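Local structure of putative transcriptional regulator, sugar-binding family (Arthrobacter aurescens, 3NZE) at residues G61-A66 / Q87-G92; T67-S72 / S103-R108. The protein is probably a SorC-family transcriptional regulator that couples sugar binding to DNA binding, represented here by its putative sugar-binding domain. One frame throughout, in Å; residues are numbered along the deposited sequence.

Interaction 1 (G61-A66 / Q87-G92)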
ATOM      1  N   GLY A  61      -7.899   6.205  -4.363  1.00 17.98           N
ATOM      2  CA  GLY A  61      -7.869   4.864  -3.806  1.00 17.27           C
ATOM      3  C   GLY A  61      -6.855   4.739  -2.680  1.00 20.47           C
ATOM      4  O   GLY A  61      -5.693   5.121  -2.833  1.00 19.54           O
ATOM      5  N   VAL A  62      -7.300   4.223  -1.535  1.00 14.92           N
ATOM      6  CA  VAL A  62      -6.412   4.020  -0.391  1.00 14.44           C
ATOM      7  C   VAL A  62      -6.425   2.556   0.022  1.00 17.00           C
ATOM      8  O   VAL A  62      -7.481   2.003   0.347  1.00 17.66           O
ATOM      9  CB  VAL A  62      -6.875   4.846   0.835  1.00 17.42           C
ATOM     10  CG1 VAL A  62      -6.010   4.544   2.051  1.00 17.53           C
ATOM     11  CG2 VAL A  62      -6.858   6.346   0.517  1.00 21.54           C
ATOM     12  N   ALA A  63      -5.260   1.925   0.026  1.00 17.67           N
ATOM     13  CA  ALA A  63      -5.146   0.584   0.571  1.00 20.81           C
ATOM     14  C   ALA A  63      -4.724   0.769   2.020  1.00 22.46           C
ATOM     15  O   ALA A  63      -3.620   1.237   2.289  1.00 19.16           O
ATOM     16  CB  ALA A  63      -4.112  -0.224  -0.201  1.00 20.71           C
ATOM     17  N   TRP A  64      -5.616   0.458   2.953  1.00 17.52           N
ATOM     18  CA  TRP A  64      -5.346   0.751   4.353  1.00 19.19           C
ATOM     19  C   TRP A  64      -4.424  -0.304   4.971  1.00 17.38           C
ATOM     20  O   TRP A  64      -4.398  -1.468   4.536  1.00 18.59           O
ATOM     21  CB  TRP A  64      -6.655   0.879   5.151  1.00 18.98           C
ATOM     22  CG  TRP A  64      -7.293  -0.443   5.356  1.00 16.59           C
ATOM     23  CD1 TRP A  64      -8.217  -1.046   4.553  1.00 17.70           C
ATOM     24  CD2 TRP A  64      -7.043  -1.345   6.440  1.00 16.10           C
ATOM     25  NE1 TRP A  64      -8.557  -2.273   5.072  1.00 17.00           N
ATOM     26  CE2 TRP A  64      -7.852  -2.482   6.230  1.00 15.27           C
ATOM     27  CE3 TRP A  64      -6.218  -1.298   7.573  1.00 20.22           C
ATOM     28  CZ2 TRP A  64      -7.853  -3.565   7.102  1.00 18.83           C
ATOM     29  CZ3 TRP A  64      -6.219  -2.373   8.439  1.00 20.16           C
ATOM     30  CH2 TRP A  64      -7.033  -3.499   8.197  1.00 20.24           C
ATOM     31  N   GLY A  65      -3.668   0.123   5.982  1.00 21.87           N
ATOM     32  CA  GLY A  65      -2.743  -0.730   6.705  1.00 22.23           C
ATOM     33  C   GLY A  65      -2.036   0.118   7.747  1.00 15.56           C
ATOM     34  O   GLY A  65      -2.372   1.282   7.916  1.00 19.27           O
ATOM     35  N   ALA A  66      -1.049  -0.453   8.430  1.00 20.25           N
ATOM     36  CA  ALA A  66      -0.325   0.274   9.464  1.00 23.65           C
ATOM     37  C   ALA A  66       0.396   1.493   8.877  1.00 19.20           C
ATOM     38  O   ALA A  66       0.386   2.567   9.459  1.00 21.42           O
ATOM     39  CB  ALA A  66       0.660  -0.647  10.179  1.00 27.16           C
ATOM     40  N   GLN A  87     -11.929   2.859  -0.404  1.00 18.33           N
ATOM     41  CA  GLN A  87     -11.151   1.831   0.264  1.00 16.88           C
ATOM     42  C   GLN A  87     -10.831   0.698  -0.722  1.00 18.65           C
ATOM     43  O   GLN A  87     -11.738   0.173  -1.370  1.00 18.93           O
ATOM     44  CB  GLN A  87     -12.000   1.303   1.424  1.00 15.49           C
ATOM     45  CG  GLN A  87     -11.355   0.273   2.319  1.00 20.64           C
ATOM     46  CD  GLN A  87     -12.336  -0.169   3.400  1.00 24.46           C
ATOM     47  OE1 GLN A  87     -13.299   0.539   3.688  1.00 26.59           O
ATOM     48  NE2 GLN A  87     -12.097  -1.330   3.996  1.00 20.51           N
ATOM     49  N   LEU A  88      -9.557   0.316  -0.836  1.00 15.16           N
ATOM     50  CA  LEU A  88      -9.149  -0.667  -1.852  1.00 17.89           C
ATOM     51  C   LEU A  88      -9.136  -2.118  -1.376  1.00 20.11           C
ATOM     52  O   LEU A  88      -9.138  -3.037  -2.196  1.00 20.63           O
ATOM     53  CB  LEU A  88      -7.760  -0.323  -2.394  1.00 16.80           C
ATOM     54  CG  LEU A  88      -7.666   1.025  -3.115  1.00 17.93           C
ATOM     55  CD1 LEU A  88      -6.265   1.212  -3.722  1.00 20.62           C
ATOM     56  CD2 LEU A  88      -8.733   1.100  -4.198  1.00 19.92           C
ATOM     57  N   ASN A  89      -9.105  -2.314  -0.058  1.00 16.85           N
ATOM     58  CA  ASN A  89      -9.065  -3.647   0.526  1.00 18.32           C
ATOM     59  C   ASN A  89     -10.000  -3.738   1.724  1.00 14.86           C
ATOM     60  O   ASN A  89     -10.225  -2.749   2.394  1.00 15.23           O
ATOM     61  CB  ASN A  89      -7.640  -4.024   0.947  1.00 16.21           C
ATOM     62  CG  ASN A  89      -6.995  -2.992   1.859  1.00 19.19           C
ATOM     63  OD1 ASN A  89      -7.109  -1.787   1.635  1.00 19.12           O
ATOM     64  ND2 ASN A  89      -6.289  -3.467   2.881  1.00 22.14           N
ATOM     65  N   GLY A  90     -10.534  -4.932   1.983  1.00 18.37           N
ATOM     66  CA  GLY A  90     -11.531  -5.120   3.027  1.00 17.89           C
ATOM     67  C   GLY A  90     -10.945  -5.028   4.421  1.00 16.54           C
ATOM     68  O   GLY A  90      -9.735  -4.840   4.591  1.00 15.06           O
ATOM     69  N   ALA A  91     -11.801  -5.157   5.433  1.00 17.34           N
ATOM     70  CA  ALA A  91     -11.336  -5.035   6.819  1.00 15.37           C
ATOM     71  C   ALA A  91     -12.129  -5.942   7.737  1.00 18.99           C
ATOM     72  O   ALA A  91     -13.319  -6.160   7.524  1.00 17.74           O
ATOM     73  CB  ALA A  91     -11.425  -3.580   7.316  1.00 16.54           C
ATOM     74  N   GLY A  92     -11.469  -6.437   8.777  1.00 13.79           N
ATOM     75  CA  GLY A  92     -12.108  -7.346   9.713  1.00 18.19           C
ATOM     76  C   GLY A  92     -11.515  -8.726   9.519  1.00 20.40           C
ATOM     77  O   GLY A  92     -11.806  -9.397   8.533  1.00 21.90           O
TER

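Interaction 2 (T67-S72 / S103-R108)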
ATOM      1  N   THR A  67       0.982   1.329   7.699  1.00 20.85           N
ATOM      2  CA  THR A  67       1.671   2.450   7.081  1.00 19.68           C
ATOM      3  C   THR A  67       0.686   3.556   6.732  1.00 18.05           C
ATOM      4  O   THR A  67       0.904   4.715   7.055  1.00 18.49           O
ATOM      5  CB  THR A  67       2.454   2.013   5.841  1.00 17.39           C
ATOM      6  OG1 THR A  67       3.444   1.060   6.246  1.00 20.43           O
ATOM      7  CG2 THR A  67       3.155   3.231   5.191  1.00 17.35           C
ATOM      8  N   LEU A  68      -0.406   3.193   6.077  1.00 16.50           N
ATOM      9  CA  LEU A  68      -1.379   4.195   5.673  1.00 17.89           C
ATOM     10  C   LEU A  68      -2.058   4.873   6.869  1.00 20.40           C
ATOM     11  O   LEU A  68      -2.474   6.033   6.790  1.00 18.41           O
ATOM     12  CB  LEU A  68      -2.401   3.580   4.721  1.00 20.50           C
ATOM     13  CG  LEU A  68      -2.190   4.004   3.269  1.00 23.11           C
ATOM     14  CD1 LEU A  68      -2.494   5.498   3.174  1.00 20.17           C
ATOM     15  CD2 LEU A  68      -0.762   3.707   2.801  1.00 22.35           C
ATOM     16  N   SER A  69      -2.149   4.162   7.983  1.00 19.65           N
ATOM     17  CA  SER A  69      -2.697   4.771   9.187  1.00 22.40           C
ATOM     18  C   SER A  69      -1.805   5.937   9.603  1.00 24.31           C
ATOM     19  O   SER A  69      -2.286   7.039   9.863  1.00 22.00           O
ATOM     20  CB  SER A  69      -2.779   3.759  10.320  1.00 20.52           C
ATOM     21  OG  SER A  69      -3.546   4.286  11.385  1.00 23.96           O
ATOM     22  N   ALA A  70      -0.500   5.685   9.659  1.00 20.47           N
ATOM     23  CA  ALA A  70       0.455   6.740  10.006  1.00 19.23           C
ATOM     24  C   ALA A  70       0.361   7.904   9.026  1.00 17.74           C
ATOM     25  O   ALA A  70       0.325   9.067   9.430  1.00 20.16           O
ATOM     26  CB  ALA A  70       1.864   6.186  10.070  1.00 17.59           C
ATOM     27  N   VAL A  71       0.320   7.599   7.732  1.00 19.88           N
ATOM     28  CA  VAL A  71       0.145   8.629   6.720  1.00 17.29           C
ATOM     29  C   VAL A  71      -1.113   9.463   6.976  1.00 18.72           C
ATOM     30  O   VAL A  71      -1.078  10.697   6.911  1.00 19.04           O
ATOM     31  CB  VAL A  71       0.086   7.999   5.321  1.00 19.68           C
ATOM     32  CG1 VAL A  71      -0.299   9.028   4.251  1.00 20.62           C
ATOM     33  CG2 VAL A  71       1.418   7.340   5.000  1.00 20.66           C
ATOM     34  N   SER A  72      -2.221   8.796   7.290  1.00 21.33           N
ATOM     35  CA  SER A  72      -3.481   9.501   7.452  1.00 22.16           C
ATOM     36  C   SER A  72      -3.437  10.492   8.608  1.00 24.31           C
ATOM     37  O   SER A  72      -4.156  11.483   8.604  1.00 22.55           O
ATOM     38  CB  SER A  72      -4.635   8.519   7.650  1.00 22.02           C
ATOM     39  OG  SER A  72      -4.573   7.893   8.923  1.00 24.83           O
ATOM     40  N   SER A 103     -11.687   2.144   9.210  1.00 16.76           N
ATOM     41  CA  SER A 103     -12.629   3.254   9.129  1.00 20.66           C
ATOM     42  C   SER A 103     -12.000   4.590   9.538  1.00 23.63           C
ATOM     43  O   SER A 103     -12.265   5.621   8.916  1.00 22.13           O
ATOM     44  CB  SER A 103     -13.868   2.973   9.969  1.00 25.82           C
ATOM     45  OG  SER A 103     -14.728   4.098   9.976  1.00 28.68           O
ATOM     46  N   ASP A 104     -11.179   4.573  10.583  1.00 17.07           N
ATOM     47  CA  ASP A 104     -10.533   5.795  11.049  1.00 20.35           C
ATOM     48  C   ASP A 104      -9.605   6.367   9.992  1.00 16.64           C
ATOM     49  O   ASP A 104      -9.518   7.590   9.832  1.00 20.11           O
ATOM     50  CB  ASP A 104      -9.777   5.558  12.362  1.00 18.67           C
ATOM     51  CG  ASP A 104     -10.717   5.387  13.552  1.00 23.35           C
ATOM     52  OD1 ASP A 104     -11.918   5.672  13.392  1.00 25.87           O
ATOM     53  OD2 ASP A 104     -10.250   4.986  14.636  1.00 28.51           O
ATOM     54  N   ILE A 105      -8.909   5.481   9.290  1.00 17.25           N
ATOM     55  CA  ILE A 105      -8.019   5.894   8.202  1.00 17.57           C
ATOM     56  C   ILE A 105      -8.830   6.584   7.117  1.00 21.62           C
ATOM     57  O   ILE A 105      -8.513   7.708   6.706  1.00 21.84           O
ATOM     58  CB  ILE A 105      -7.251   4.694   7.606  1.00 18.53           C
ATOM     59  CG1 ILE A 105      -6.268   4.138   8.636  1.00 22.30           C
ATOM     60  CG2 ILE A 105      -6.502   5.095   6.331  1.00 20.07           C
ATOM     61  CD1 ILE A 105      -5.701   2.797   8.261  1.00 23.98           C
HETATM   62  N   MSE A 106      -9.900   5.928   6.672  1.00 17.95           N
HETATM   63  CA  MSE A 106     -10.731   6.522   5.629  1.00 19.17           C
HETATM   64  C   MSE A 106     -11.316   7.874   6.059  1.00 17.69           C
HETATM   65  O   MSE A 106     -11.320   8.832   5.281  1.00 19.40           O
HETATM   66  CB  MSE A 106     -11.808   5.543   5.134  1.00 16.94           C
HETATM   67  CG  MSE A 106     -11.276   4.180   4.721  1.00 19.07           C
HETATM   68 SE   MSE A 106     -10.078   4.307   3.171  0.74 25.65          SE
HETATM   69  CE  MSE A 106     -11.256   5.247   1.950  1.00 27.95           C
ATOM     70  N   ARG A 107     -11.805   7.960   7.294  1.00 18.09           N
ATOM     71  CA  ARG A 107     -12.328   9.222   7.835  1.00 19.16           C
ATOM     72  C   ARG A 107     -11.307  10.367   7.827  1.00 19.81           C
ATOM     73  O   ARG A 107     -11.632  11.490   7.446  1.00 19.61           O
ATOM     74  CB  ARG A 107     -12.883   9.011   9.254  1.00 25.06           C
ATOM     75  CG  ARG A 107     -14.131   8.154   9.295  1.00 31.90           C
ATOM     76  CD  ARG A 107     -14.652   7.955  10.725  1.00 33.67           C
ATOM     77  NE  ARG A 107     -15.728   6.958  10.749  1.00 37.67           N
ATOM     78  CZ  ARG A 107     -17.012   7.245  10.943  1.00 39.98           C
ATOM     79  NH1 ARG A 107     -17.919   6.273  10.933  1.00 32.90           N
ATOM     80  NH2 ARG A 107     -17.394   8.501  11.153  1.00 38.13           N
ATOM     81  N   ARG A 108     -10.074  10.080   8.235  1.00 20.16           N
ATOM     82  CA  ARG A 108      -9.002  11.077   8.192  1.00 24.32           C
ATOM     83  C   ARG A 108      -8.759  11.604   6.776  1.00 17.15           C
ATOM     84  O   ARG A 108      -8.531  12.808   6.583  1.00 19.09           O
ATOM     85  CB  ARG A 108      -7.711  10.499   8.783  1.00 21.56           C
ATOM     86  CG  ARG A 108      -7.746  10.418  10.321  1.00 27.46           C
ATOM     87  CD  ARG A 108      -6.534   9.687  10.889  1.00 26.78           C
ATOM     88  NE  ARG A 108      -6.838   9.128  12.202  1.00 37.68           N
ATOM     89  CZ  ARG A 108      -6.614   7.866  12.548  1.00 26.09           C
ATOM     90  NH1 ARG A 108      -6.063   7.021  11.691  1.00 24.02           N
ATOM     91  NH2 ARG A 108      -6.926   7.455  13.766  1.00 31.44           N
TER
HETATM   92  O   HOH W   1      -6.215   3.992  12.090  1.00 28.70           O

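Interaction 1 (G61-A66 / Q87-G92)
Trp64 and Asn89 grip each other through two hydrogen bonds between the carboxamide of the asparagine and the backbone of the tryptophan. Asn89 OD1 accepts from Trp64 N at 3.0 Å, the donor lying in the carbonyl plane on a lone pair, though the bond is bent to 137° at the hydrogen. Asn89 ND2 gives a straighter one to Trp64 O at 3.2 Å, again on a lone pair, with the acceptor near the amide plane. Both polar ends of the amide are thus used, which fixes its rotation. Asn89 CG sits between its own backbone N and carbonyl carbon (chi1 53°), and ND2 comes over one face of the indole, offset toward the rim, with ring and amide planes 24° apart. The indole N-H is held by the loop backbone: Trp64 NE1 donates to Gly90 O at 2.9 Å, near the ring plane but above the plane of the carbonyl, with a weak second bond to Asn89 O. That same Asn89 O receives Gln87 NE2 at 2.8 Å, so the extended glutamine side chain doubles back onto the backbone two residues further on.

Strands 59-62 and 84-87 are parallel neighbours in the central sheet of this Rossmann-like domain, and the segment after strand 84-87 runs on as a loop. Leu88 N to Val62 O, 2.9 Å, carries the pairing one residue past the bridge between Val62 and Gln87.

Van der Waals contacts complete the pairing: Leu88 lays CG and CD1 against the backbone of Val62 and Gly61, while Ala91 CB meets Trp64 CZ2 at 3.6 Å, obliquely to the ring. Beyond the pair, Gln87 OE1 accepts from Gln119 NE2 and Phe120 N, and helix 99-113 packs on Trp64 through Tyr101, Ala102 and Ile105.

Interaction 2 (T67-S72 / S103-R108)
Ser72 and Arg108 face each other across the two helices, the guanidinium group presenting its edge to the hydroxyl. Arg108 NH1 donates to Ser72 OG at 3.3 Å, long but nearly straight (162°), with the oxygen close to the guanidinium plane. The arginine chain runs extended from CG to NE, and on the way its CB and CD pass alongside Ser72, CD lying 3.3 Å from Ser72 OG. Ser72 OG is turned between its backbone N and carbonyl carbon (chi1 71°), where it also donates to Ser69 O, 2.6 Å away, one turn back in its own helix. Giving its proton there leaves the hydroxyl oxygen to accept from the arginine.

Ser69 OG lies obliquely to the same guanidinium, and a water bridges the two, 2.8 Å from Ser69 OG and accepting from Arg108 NH1 at 3.1 Å. The rim of one guanidinium face rests over Asp104 CB. An alanine in place of Arg108 would probably leave Ser72 OG without its donor across the interface and the bridging water without its link to the second helix.

Ile105 supplies the apolar half. It points toward helix 66-73, with CD1 against Ser69 CB at 3.7 Å, CG1 over Ser69 CA, and CG2 looser near Ser72 CB.

The axes of 67-72 and 103-108 approach to 9.1 Å, their N-to-C directions 36° apart and running the same way, as expected of helices that follow neighbouring parallel strands of an alpha/beta fold. Leu68 and Met106, a selenomethionine, both touch Val62 on strand 59-62; helix 35-50 packs on helix 66-73 through Leu39, Ala43 and Ile50.

From the N terminus, the chain runs along strand 59-62, through residues 63-65, and into helix 66-73, so 61-66 and 67-72 are consecutive. It then returns along strand 84-87, where interaction 1 closes a loop of 20 residues between its segments. Further on, helix 99-113 comes back against helix 66-73, and interaction 2 closes a longer loop of 30 residues. The two closures cross rather than nest, because their segments alternate. Interaction 1 joins the ends of two sheet strands, interaction 2 the helices that follow them. They meet directly: Ile105 CD1 packs on Trp64 CB, and the selenomethionine Met106 reaches Gln87, bringing helix 99-113 against both halves of interaction 1.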